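Local coordinates for protein L-Ala-D/L-Glu Epimerase (Escherichia coli, PDB 1JPD) that is a member of the enolase superfamily, pairing a smaller alpha+beta N-terminal domain with a larger domain built as a modified TIM barrel, at residues V35-E40 / D95-D100; M203-L208 / M246-L251; S235-L240 / T265-Q270. One frame throughout, in Å; residues are numbered along the deposited sequence.

Contact 1 closes a loop of 54 residues. It brings strand 29-39 onto helix 89-104 within the N-terminal domain and is complete before the other two begin. Contacts 2 and 3 belong to the barrel domain and cross. Contact 2 opens at 203-208, contact 3 opens at 235-240, contact 2 closes at 246-251 and contact 3 at 265-270. Contact 2 joins two barrel strands, and contact 3 joins two helices outside them. Their centres are about 13 Å apart, and they meet where Val247 CG1 lies 3.7 Å from Leu240 CD1. Contacts 1 and 2 have centres about 29 Å apart, yet they touch through Cys96 and Leu251, which links the two domains.

Contact 1 (V35-E40 / D95-D100); sequences VELEEE and DCALWD
Ala97 packs its methyl group against the strand at Val35 and Leu37. Its CB lies 3.7 Å from Val35 O and 4.2 Å from Val35 CG1. On the Leu37 side, Ala97 CB is 3.7 Å from Leu37 CD1. The small methyl thus sits against one strand carbonyl and two branched side chains. Leu98 follows. Its CB points away from the strand, but the side chain turns back, and its CD2 branch packs on Leu37 CD1. The two leucines cross obliquely. Leu37 has CG beside its backbone N (chi1 -59°), and CD1 is the branch that meets both Ala97 and Leu98. Next, Trp99 faces elsewhere: its NE1 is hydrogen-bonded to Thr258 OG1 of the barrel domain. Asp100 takes its OD1 to the backbone N of Thr45, a residue of strand 42-48.

The axes of the short segments 35-39 and 95-100 approach to 8.2 Å and cross at -37°. This is a helix packed on the antiparallel sheet of the enolase-superfamily N-terminal domain. Strand 29-39 is the middle one of three, between strands 6-15 and 42-48, and helix 89-104 covers one face. Leu98 also reaches Arg78 and Leu81 of helix 78-84, while Leu37 touches Val7 of strand 6-15.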
loop_
_atom_site.group_PDB
_atom_site.type_symbol
_atom_site.label_atom_id
_atom_site.label_comp_id
_atom_site.label_asym_id
_atom_site.label_seq_id
_atom_site.Cartn_x
_atom_site.Cartn_y
_atom_site.Cartn_z
ATOM N N VAL A 35 8.344 2.973 -16.161
ATOM C CA VAL A 35 8.650 2.111 -17.289
ATOM C C VAL A 35 7.543 2.215 -18.321
ATOM O O VAL A 35 6.381 1.905 -18.045
ATOM C CB VAL A 35 8.785 0.640 -16.881
ATOM C CG1 VAL A 35 8.837 -0.239 -18.137
ATOM C CG2 VAL A 35 10.044 0.454 -16.044
ATOM N N GLU A 36 7.910 2.653 -19.516
ATOM C CA GLU A 36 6.954 2.797 -20.599
ATOM C C GLU A 36 7.209 1.727 -21.658
ATOM O O GLU A 36 8.313 1.622 -22.189
ATOM C CB GLU A 36 7.081 4.195 -21.197
ATOM C CG GLU A 36 6.190 4.462 -22.387
ATOM C CD GLU A 36 6.090 5.942 -22.711
ATOM O OE1 GLU A 36 5.906 6.273 -23.900
ATOM O OE2 GLU A 36 6.183 6.774 -21.776
ATOM N N LEU A 37 6.188 0.924 -21.939
ATOM C CA LEU A 37 6.278 -0.142 -22.940
ATOM C C LEU A 37 5.500 0.272 -24.185
ATOM O O LEU A 37 4.503 0.986 -24.087
ATOM C CB LEU A 37 5.698 -1.451 -22.391
ATOM C CG LEU A 37 6.325 -2.047 -21.128
ATOM C CD1 LEU A 37 5.590 -3.313 -20.748
ATOM C CD2 LEU A 37 7.792 -2.339 -21.364
ATOM N N GLU A 38 5.949 -0.175 -25.352
ATOM C CA GLU A 38 5.274 0.180 -26.597
ATOM C C GLU A 38 5.084 -0.995 -27.553
ATOM O O GLU A 38 6.029 -1.442 -28.202
ATOM C CB GLU A 38 6.048 1.285 -27.309
ATOM C CG GLU A 38 5.422 1.750 -28.613
ATOM C CD GLU A 38 4.943 3.186 -28.546
ATOM O OE1 GLU A 38 5.720 4.050 -28.085
ATOM O OE2 GLU A 38 3.796 3.456 -28.960
ATOM N N GLU A 39 3.848 -1.479 -27.628
ATOM C CA GLU A 39 3.476 -2.589 -28.499
ATOM C C GLU A 39 2.820 -1.966 -29.726
ATOM O O GLU A 39 1.629 -2.158 -29.992
ATOM C CB GLU A 39 2.490 -3.516 -27.781
ATOM C CG GLU A 39 1.978 -4.682 -28.621
ATOM C CD GLU A 39 2.673 -5.993 -28.300
ATOM O OE1 GLU A 39 2.404 -7.001 -28.991
ATOM O OE2 GLU A 39 3.485 -6.021 -27.351
ATOM N N GLU A 40 3.630 -1.202 -30.451
ATOM C CA GLU A 40 3.227 -0.492 -31.658
ATOM C C GLU A 40 1.989 0.393 -31.506
ATOM O O GLU A 40 0.850 -0.068 -31.620
ATOM C CB GLU A 40 3.030 -1.478 -32.816
ATOM C CG GLU A 40 1.858 -2.429 -32.657
ATOM C CD GLU A 40 1.852 -3.538 -33.689
ATOM O OE1 GLU A 40 1.599 -3.248 -34.882
ATOM O OE2 GLU A 40 2.106 -4.702 -33.303
ATOM N N ASP A 95 5.433 -5.392 -14.250
ATOM C CA ASP A 95 4.158 -6.090 -14.190
ATOM C C ASP A 95 3.023 -5.102 -14.445
ATOM O O ASP A 95 2.107 -5.381 -15.217
ATOM C CB ASP A 95 3.997 -6.774 -12.825
ATOM C CG ASP A 95 2.725 -7.602 -12.726
ATOM O OD1 ASP A 95 1.690 -7.075 -12.273
ATOM O OD2 ASP A 95 2.751 -8.787 -13.110
ATOM N N CYS A 96 3.090 -3.935 -13.815
ATOM C CA CYS A 96 2.050 -2.941 -14.013
ATOM C C CYS A 96 2.091 -2.394 -15.430
ATOM O O CYS A 96 1.045 -2.173 -16.033
ATOM C CB CYS A 96 2.184 -1.806 -12.995
ATOM S SG CYS A 96 1.787 -2.321 -11.307
ATOM N N ALA A 97 3.287 -2.175 -15.966
ATOM C CA ALA A 97 3.400 -1.670 -17.329
ATOM C C ALA A 97 2.764 -2.668 -18.306
ATOM O O ALA A 97 2.101 -2.266 -19.258
ATOM C CB ALA A 97 4.856 -1.436 -17.685
ATOM N N LEU A 98 2.961 -3.962 -18.067
ATOM C CA LEU A 98 2.381 -4.988 -18.929
ATOM C C LEU A 98 0.852 -5.018 -18.826
ATOM O O LEU A 98 0.167 -5.230 -19.828
ATOM C CB LEU A 98 2.939 -6.375 -18.581
ATOM C CG LEU A 98 4.420 -6.628 -18.875
ATOM C CD1 LEU A 98 4.802 -8.035 -18.418
ATOM C CD2 LEU A 98 4.684 -6.458 -20.366
ATOM N N TRP A 99 0.318 -4.824 -17.620
ATOM C CA TRP A 99 -1.136 -4.814 -17.420
ATOM C C TRP A 99 -1.752 -3.623 -18.147
ATOM O O TRP A 99 -2.812 -3.735 -18.756
ATOM C CB TRP A 99 -1.502 -4.692 -15.935
ATOM C CG TRP A 99 -1.533 -5.977 -15.169
ATOM C CD1 TRP A 99 -0.580 -6.447 -14.308
ATOM C CD2 TRP A 99 -2.577 -6.954 -15.181
ATOM N NE1 TRP A 99 -0.968 -7.656 -13.784
ATOM C CE2 TRP A 99 -2.190 -7.992 -14.304
ATOM C CE3 TRP A 99 -3.799 -7.057 -15.850
ATOM C CZ2 TRP A 99 -2.984 -9.118 -14.080
ATOM C CZ3 TRP A 99 -4.585 -8.177 -15.628
ATOM C CH2 TRP A 99 -4.173 -9.194 -14.749
ATOM N N ASP A 100 -1.082 -2.478 -18.063
ATOM C CA ASP A 100 -1.556 -1.259 -18.697
ATOM C C ASP A 100 -1.615 -1.483 -20.198
ATOM O O ASP A 100 -2.584 -1.106 -20.853
ATOM C CB ASP A 100 -0.604 -0.108 -18.390
ATOM C CG ASP A 100 -1.228 1.242 -18.640
ATOM O OD1 ASP A 100 -0.497 2.158 -19.071
ATOM O OD2 ASP A 100 -2.445 1.388 -18.390
#

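Contact 2 (M203-L208 / M246-L251); sequences MLEQPL and MVNIKL
Glu205 and Asn248 share a side-chain hydrogen bond, and Met203 packs on Met246, in a buried contact between two parallel strands of the TIM barrel. The strands 203-205 and 246-249 are not direct neighbours. Strand 225-227 runs between them, so the contact is made by side chains alone. The nearest CA pair, Glu205 and Asn248, is 8.5 Å apart. Met203, Met246 and Asn248 all touch Cys226 of the intervening strand.

There are two layers. In the first, the two methionine side chains cross at about a right angle. Met246 SD is 4.1 Å from Met203 CG and also 4.1 Å from Met203 CE. Met203 is bent at chi2 and chi3, and this curl brings its chain past the sulfur at both places. Met275 of strand 273-276 touches Met203 as well.

The second layer is polar and lies further along the strands, towards their C-terminal ends, where TIM barrels carry their active sites. The carboxylate of Asp228 lies close to Glu205 here. Lys250 also points this way, with NZ 5.9 Å from Glu205 OE2. Glu205 reaches across with an extended chain, CG being anti to the backbone N (chi1 179°). Its carboxylate and the amide of Asn248 are nearly coplanar, 23° apart. Asn248 ND2 donates to Glu205 OE2 at 2.6 Å. The donor meets the oxygen nearly along its C-O axis, and the N-H...O angle is a bent 143°.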
loop_
_atom_site.group_PDB
_atom_site.type_symbol
_atom_site.label_atom_id
_atom_site.label_comp_id
_atom_site.label_asym_id
_atom_site.label_seq_id
_atom_site.Cartn_x
_atom_site.Cartn_y
_atom_site.Cartn_z
ATOM N N MET A 203 -8.483 -1.767 14.079
ATOM C CA MET A 203 -7.301 -2.553 13.757
ATOM C C MET A 203 -5.982 -1.906 14.183
ATOM O O MET A 203 -5.853 -0.686 14.191
ATOM C CB MET A 203 -7.302 -2.833 12.249
ATOM C CG MET A 203 -6.071 -3.526 11.708
ATOM S SD MET A 203 -4.716 -2.361 11.387
ATOM C CE MET A 203 -5.175 -1.740 9.733
ATOM N N LEU A 204 -5.019 -2.744 14.556
ATOM C CA LEU A 204 -3.686 -2.309 14.967
ATOM C C LEU A 204 -2.694 -2.842 13.929
ATOM O O LEU A 204 -2.652 -4.046 13.656
ATOM C CB LEU A 204 -3.338 -2.874 16.342
ATOM C CG LEU A 204 -1.874 -2.715 16.767
ATOM C CD1 LEU A 204 -1.515 -1.228 16.909
ATOM C CD2 LEU A 204 -1.659 -3.455 18.078
ATOM N N GLU A 205 -1.879 -1.955 13.369
ATOM C CA GLU A 205 -0.933 -2.345 12.322
ATOM C C GLU A 205 0.542 -2.452 12.723
ATOM O O GLU A 205 1.115 -1.522 13.288
ATOM C CB GLU A 205 -1.097 -1.369 11.150
ATOM C CG GLU A 205 -0.197 -1.595 9.967
ATOM C CD GLU A 205 -0.618 -0.763 8.759
ATOM O OE1 GLU A 205 -1.197 0.332 8.953
ATOM O OE2 GLU A 205 -0.362 -1.202 7.616
ATOM N N GLN A 206 1.132 -3.608 12.431
ATOM C CA GLN A 206 2.548 -3.897 12.689
ATOM C C GLN A 206 3.163 -3.219 13.910
ATOM O O GLN A 206 4.044 -2.373 13.778
ATOM C CB GLN A 206 3.375 -3.524 11.454
ATOM C CG GLN A 206 4.844 -3.944 11.485
ATOM C CD GLN A 206 5.075 -5.357 10.966
ATOM O OE1 GLN A 206 4.391 -5.818 10.045
ATOM N NE2 GLN A 206 6.056 -6.045 11.541
ATOM N N PRO A 207 2.725 -3.597 15.117
ATOM C CA PRO A 207 3.263 -3.000 16.338
ATOM C C PRO A 207 4.706 -3.400 16.628
ATOM O O PRO A 207 5.455 -2.640 17.250
ATOM C CB PRO A 207 2.307 -3.504 17.409
ATOM C CG PRO A 207 1.958 -4.853 16.902
ATOM C CD PRO A 207 1.680 -4.577 15.443
ATOM N N LEU A 208 5.100 -4.590 16.186
ATOM C CA LEU A 208 6.466 -5.058 16.434
ATOM C C LEU A 208 7.319 -5.154 15.167
ATOM O O LEU A 208 6.796 -5.258 14.058
ATOM C CB LEU A 208 6.440 -6.428 17.128
ATOM C CG LEU A 208 5.660 -6.550 18.441
ATOM C CD1 LEU A 208 5.803 -7.969 18.972
ATOM C CD2 LEU A 208 6.175 -5.554 19.457
ATOM N N MET A 246 -4.783 -9.754 9.795
ATOM C CA MET A 246 -4.849 -9.040 8.514
ATOM C C MET A 246 -3.471 -8.806 7.882
ATOM O O MET A 246 -2.460 -8.740 8.583
ATOM C CB MET A 246 -5.540 -7.688 8.742
ATOM C CG MET A 246 -5.780 -6.841 7.505
ATOM S SD MET A 246 -6.500 -5.245 7.988
ATOM C CE MET A 246 -8.123 -5.797 8.590
ATOM N N VAL A 247 -3.438 -8.686 6.557
ATOM C CA VAL A 247 -2.193 -8.421 5.844
ATOM C C VAL A 247 -2.374 -7.147 5.033
ATOM O O VAL A 247 -3.431 -6.930 4.447
ATOM C CB VAL A 247 -1.814 -9.573 4.875
ATOM C CG1 VAL A 247 -1.613 -10.863 5.646
ATOM C CG2 VAL A 247 -2.892 -9.749 3.820
ATOM N N ASN A 248 -1.357 -6.294 5.018
ATOM C CA ASN A 248 -1.417 -5.049 4.256
ATOM C C ASN A 248 -0.731 -5.296 2.909
ATOM O O ASN A 248 0.491 -5.439 2.844
ATOM C CB ASN A 248 -0.691 -3.938 5.021
ATOM C CG ASN A 248 -0.749 -2.597 4.309
ATOM O OD1 ASN A 248 -0.593 -2.521 3.091
ATOM N ND2 ASN A 248 -0.950 -1.531 5.070
ATOM N N ILE A 249 -1.517 -5.360 1.841
ATOM C CA ILE A 249 -0.983 -5.602 0.499
ATOM C C ILE A 249 -0.517 -4.318 -0.186
ATOM O O ILE A 249 -1.261 -3.340 -0.259
ATOM C CB ILE A 249 -2.047 -6.261 -0.421
ATOM C CG1 ILE A 249 -2.473 -7.612 0.154
ATOM C CG2 ILE A 249 -1.487 -6.433 -1.833
ATOM C CD1 ILE A 249 -3.675 -8.227 -0.551
ATOM N N LYS A 250 0.719 -4.331 -0.682
ATOM C CA LYS A 250 1.295 -3.194 -1.404
ATOM C C LYS A 250 1.995 -3.743 -2.630
ATOM O O LYS A 250 2.806 -4.672 -2.525
ATOM C CB LYS A 250 2.300 -2.441 -0.545
ATOM C CG LYS A 250 1.672 -1.668 0.577
ATOM C CD LYS A 250 2.701 -0.839 1.311
ATOM C CE LYS A 250 2.059 -0.126 2.470
ATOM N NZ LYS A 250 3.011 0.762 3.173
ATOM N N LEU A 251 1.687 -3.172 -3.790
ATOM C CA LEU A 251 2.278 -3.644 -5.040
ATOM C C LEU A 251 3.806 -3.630 -5.076
ATOM O O LEU A 251 4.411 -4.506 -5.689
ATOM C CB LEU A 251 1.721 -2.851 -6.225
ATOM C CG LEU A 251 0.200 -2.879 -6.378
ATOM C CD1 LEU A 251 -0.151 -2.390 -7.774
ATOM C CD2 LEU A 251 -0.336 -4.280 -6.153
#

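Contact 3 (S235-L240 / T265-Q270)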
loop_
_atom_site.group_PDB
_atom_site.type_symbol
_atom_site.label_atom_id
_atom_site.label_comp_id
_atom_site.label_asym_id
_atom_site.label_seq_id
_atom_site.Cartn_x
_atom_site.Cartn_y
_atom_site.Cartn_z
ATOM N N SER A 235 4.404 -16.124 0.029
ATOM C CA SER A 235 5.475 -16.850 0.692
ATOM C C SER A 235 5.548 -16.629 2.212
ATOM O O SER A 235 5.998 -17.514 2.944
ATOM C CB SER A 235 6.803 -16.463 0.030
ATOM O OG SER A 235 7.919 -17.061 0.662
ATOM N N ASN A 236 5.113 -15.465 2.691
ATOM C CA ASN A 236 5.157 -15.183 4.127
ATOM C C ASN A 236 3.892 -15.658 4.859
ATOM O O ASN A 236 3.872 -15.744 6.092
ATOM C CB ASN A 236 5.348 -13.675 4.390
ATOM C CG ASN A 236 6.454 -13.049 3.535
ATOM O OD1 ASN A 236 6.198 -12.553 2.439
ATOM N ND2 ASN A 236 7.686 -13.075 4.035
ATOM N N LEU A 237 2.841 -15.976 4.108
ATOM C CA LEU A 237 1.581 -16.402 4.720
ATOM C C LEU A 237 1.695 -17.459 5.816
ATOM O O LEU A 237 0.954 -17.422 6.796
ATOM C CB LEU A 237 0.601 -16.872 3.644
ATOM C CG LEU A 237 0.009 -15.708 2.848
ATOM C CD1 LEU A 237 -0.924 -16.214 1.762
ATOM C CD2 LEU A 237 -0.727 -14.796 3.806
ATOM N N LYS A 238 2.615 -18.399 5.658
ATOM C CA LYS A 238 2.792 -19.441 6.658
ATOM C C LYS A 238 3.262 -18.822 7.968
ATOM O O LYS A 238 2.676 -19.056 9.026
ATOM C CB LYS A 238 3.831 -20.451 6.188
ATOM C CG LYS A 238 4.287 -21.396 7.282
ATOM C CD LYS A 238 5.653 -21.951 6.955
ATOM C CE LYS A 238 6.143 -22.883 8.034
ATOM N NZ LYS A 238 7.512 -23.329 7.714
ATOM N N ALA A 239 4.332 -18.038 7.884
ATOM C CA ALA A 239 4.904 -17.381 9.050
ATOM C C ALA A 239 3.878 -16.493 9.739
ATOM O O ALA A 239 3.785 -16.477 10.966
ATOM C CB ALA A 239 6.118 -16.550 8.640
ATOM N N LEU A 240 3.102 -15.761 8.946
ATOM C CA LEU A 240 2.099 -14.860 9.497
ATOM C C LEU A 240 0.953 -15.553 10.245
ATOM O O LEU A 240 0.416 -15.002 11.204
ATOM C CB LEU A 240 1.525 -13.975 8.384
ATOM C CG LEU A 240 2.500 -13.084 7.601
ATOM C CD1 LEU A 240 1.710 -12.237 6.613
ATOM C CD2 LEU A 240 3.293 -12.194 8.548
ATOM N N THR A 265 -6.402 -13.505 -2.981
ATOM C CA THR A 265 -7.121 -14.770 -3.057
ATOM C C THR A 265 -6.567 -15.751 -2.035
ATOM O O THR A 265 -7.295 -16.296 -1.207
ATOM C CB THR A 265 -6.968 -15.422 -4.450
ATOM O OG1 THR A 265 -7.462 -14.531 -5.454
ATOM C CG2 THR A 265 -7.741 -16.738 -4.512
ATOM N N GLU A 266 -5.263 -15.969 -2.107
ATOM C CA GLU A 266 -4.594 -16.900 -1.217
ATOM C C GLU A 266 -4.713 -16.542 0.259
ATOM O O GLU A 266 -4.888 -17.424 1.101
ATOM C CB GLU A 266 -3.122 -17.007 -1.607
ATOM C CG GLU A 266 -2.397 -18.146 -0.939
ATOM C CD GLU A 266 -3.185 -19.430 -1.006
ATOM O OE1 GLU A 266 -3.973 -19.598 -1.966
ATOM O OE2 GLU A 266 -3.011 -20.275 -0.106
ATOM N N ALA A 267 -4.620 -15.254 0.577
ATOM C CA ALA A 267 -4.701 -14.811 1.968
ATOM C C ALA A 267 -6.091 -15.052 2.533
ATOM O O ALA A 267 -6.240 -15.563 3.643
ATOM C CB ALA A 267 -4.339 -13.334 2.077
ATOM N N ARG A 268 -7.105 -14.664 1.768
ATOM C CA ARG A 268 -8.486 -14.858 2.188
ATOM C C ARG A 268 -8.707 -16.324 2.533
ATOM O O ARG A 268 -9.178 -16.661 3.623
ATOM C CB ARG A 268 -9.438 -14.488 1.063
ATOM C CG ARG A 268 -9.764 -13.033 0.928
ATOM C CD ARG A 268 -10.725 -12.910 -0.223
ATOM N NE ARG A 268 -11.430 -11.642 -0.254
ATOM C CZ ARG A 268 -12.429 -11.390 -1.090
ATOM N NH1 ARG A 268 -12.817 -12.326 -1.946
ATOM N NH2 ARG A 268 -13.042 -10.215 -1.067
ATOM N N ALA A 269 -8.361 -17.187 1.579
ATOM C CA ALA A 269 -8.515 -18.626 1.735
ATOM C C ALA A 269 -7.970 -19.125 3.065
ATOM O O ALA A 269 -8.507 -20.071 3.637
ATOM C CB ALA A 269 -7.831 -19.358 0.577
ATOM N N GLN A 270 -6.909 -18.499 3.563
ATOM C CA GLN A 270 -6.330 -18.923 4.834
ATOM C C GLN A 270 -6.898 -18.196 6.040
ATOM O O GLN A 270 -6.363 -18.306 7.144
ATOM C CB GLN A 270 -4.812 -18.777 4.805
ATOM C CG GLN A 270 -4.146 -19.759 3.874
ATOM C CD GLN A 270 -2.642 -19.780 4.025
ATOM O OE1 GLN A 270 -2.120 -19.878 5.139
ATOM N NE2 GLN A 270 -1.933 -19.705 2.904
#
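Gln270 NE2 is held from one side of the contact and packed from the other. It donates a hydrogen bond to Glu266 OE2 at 3.2 Å, one helical turn back, and it rests against Leu237. The N-H...O angle is 156°. The carboxylate oxygen is met on its anti side, and the acceptor lies in the amide plane of Gln270. This bond probably helps set how the amide is turned. The amide nitrogen lies 3.8 Å from Leu237 CD1 and 3.9 Å from Leu237 CB.

Leu237 is the residue of helix 237-240 that carries the contact. Its CG stands beside the backbone N (chi1 -74°), and the side chain projects towards the other helix. There CD1 meets Glu266 CG at 3.6 Å, so the aliphatic part of the glutamate does the touching while its carboxylate turns to Gln270. Glu266 is bent at chi2, which allows both roles. The other branch, Leu237 CD2, lies 4.3 Å from Ala267 CB.

In the barrel, strands alternate with helices that cover the outside. Helix 237-240 follows strand 225-227. After strand 246-249 come the short helix 251-254 and then helix 257-269. The contact joins helix 237-240 to the latter, on the outside of the barrel. The nearest backbone pair is Leu237 and Ala267, with CA atoms 7.0 Å apart. The contact is only partly buried: Leu237 and Ala267 are covered, while Glu266 and Gln270 are partly exposed.

Gln270 comes just after the helix. Its backbone O accepts a hydrogen bond from NZ of Lys241, the residue just after segment 235-240. Phe272 touches Leu237, and Arg234 touches Glu266.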